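Local coordinates for 3-oxoacyl-(Acyl-carrier protein) synthase (Burkholderia xenovorans, PDB 4EFI), which probably acts as a 3-oxoacyl-[acyl-carrier-protein] synthase of the thiolase superfamily, condensing an acyl group with a malonyl unit carried on acyl carrier protein, at residues W59-A62 with Q63-A66. Residues are numbered along the deposited sequence; the frame is centred on the assembly and turned at random.
Sequences WADA and QTSA
Asp-61 and Thr-64 show how a single acidic side chain can brace a tight turn from its first position. A chi1 of 58° tucks the carboxylate of Asp-61 back over the turn. Its OD1 accepts a 2.6 Å hydrogen bond from Thr-64 OG1, the hydroxyl approaching from above the carboxylate plane while the two side chains lie roughly at right angles. A water donates to both Asp-61 OD2, at 2.6 Å, and Thr-64 OG1, bridging the same two side chains a second time. Over the other face of the carboxylate lies the amide of Gln-63, laid there by a kink at chi2 (-97°); the two planes are only 15° apart and stack, with Gln-63 CD 3.2 Å from Asp-61 OD1. Ala-60 CB packs against the methyl of Thr-64, 4.1 Å from CG2. The backbone bond from Thr-64 N to Asp-61 O (3.0 Å) closes the turn, and the amine of Lys-160 hydrogen-bonds to Thr-64 O. Next along the chain, Ser-65 N-caps helix 66-81, its hydroxyl also hydrogen-bonded to Asn-99. The whole is a type I beta turn, reinforced by side chains, at the surface between strand 56-58 and that helix in a thiolase-like fold.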
# COMPACT_ATOMS: atom_id res chain seq x y z
N TRP A 59 -9.02 11.28 -6.96
CA TRP A 59 -8.51 10.87 -8.26
C TRP A 59 -7.51 11.88 -8.80
O TRP A 59 -7.80 13.08 -8.88
CB TRP A 59 -9.62 10.69 -9.27
CG TRP A 59 -10.39 9.40 -9.18
CD1 TRP A 59 -10.16 8.34 -8.34
CD2 TRP A 59 -11.51 9.04 -9.99
NE1 TRP A 59 -11.09 7.34 -8.60
CE2 TRP A 59 -11.92 7.75 -9.60
CE3 TRP A 59 -12.20 9.69 -11.01
CZ2 TRP A 59 -13.00 7.10 -10.19
CZ3 TRP A 59 -13.28 9.04 -11.61
CH2 TRP A 59 -13.66 7.75 -11.19
N ALA A 60 -6.34 11.39 -9.20
CA ALA A 60 -5.31 12.21 -9.82
C ALA A 60 -5.75 12.74 -11.16
O ALA A 60 -6.38 12.03 -11.94
CB ALA A 60 -4.06 11.35 -10.00
N ASP A 61 -5.40 13.98 -11.46
CA ASP A 61 -5.62 14.47 -12.82
C ASP A 61 -4.55 13.97 -13.79
O ASP A 61 -3.61 13.29 -13.39
CB ASP A 61 -5.75 16.00 -12.84
CG ASP A 61 -4.54 16.71 -12.26
OD1 ASP A 61 -3.41 16.19 -12.31
OD2 ASP A 61 -4.72 17.84 -11.76
N ALA A 62 -4.68 14.28 -15.08
CA ALA A 62 -3.78 13.70 -16.08
C ALA A 62 -2.31 14.03 -15.83
O ALA A 62 -1.42 13.21 -16.07
CB ALA A 62 -4.20 14.11 -17.49
N GLN A 63 -2.04 15.21 -15.31
CA GLN A 63 -0.67 15.63 -15.08
C GLN A 63 -0.07 15.18 -13.75
O GLN A 63 1.09 15.51 -13.45
CB GLN A 63 -0.54 17.15 -15.15
CG GLN A 63 -1.30 17.88 -14.05
CD GLN A 63 -2.66 18.38 -14.52
OE1 GLN A 63 -3.41 17.66 -15.20
NE2 GLN A 63 -2.99 19.61 -14.16
N THR A 64 -0.85 14.49 -12.91
CA THR A 64 -0.38 14.04 -11.61
C THR A 64 -0.16 12.53 -11.60
O THR A 64 -1.10 11.75 -11.81
CB THR A 64 -1.40 14.37 -10.51
OG1 THR A 64 -1.60 15.79 -10.46
CG2 THR A 64 -0.97 13.91 -9.16
N SER A 65 1.06 12.13 -11.32
CA SER A 65 1.40 10.71 -11.25
C SER A 65 1.64 10.29 -9.81
O SER A 65 1.77 11.12 -8.90
CB SER A 65 2.67 10.43 -12.07
OG SER A 65 3.79 11.02 -11.41
N ALA A 66 1.81 8.98 -9.62
CA ALA A 66 2.20 8.42 -8.33
C ALA A 66 3.53 9.01 -7.89
O ALA A 66 3.70 9.36 -6.72
CB ALA A 66 2.28 6.90 -8.42
O HOH W 1 -2.95 18.63 -9.99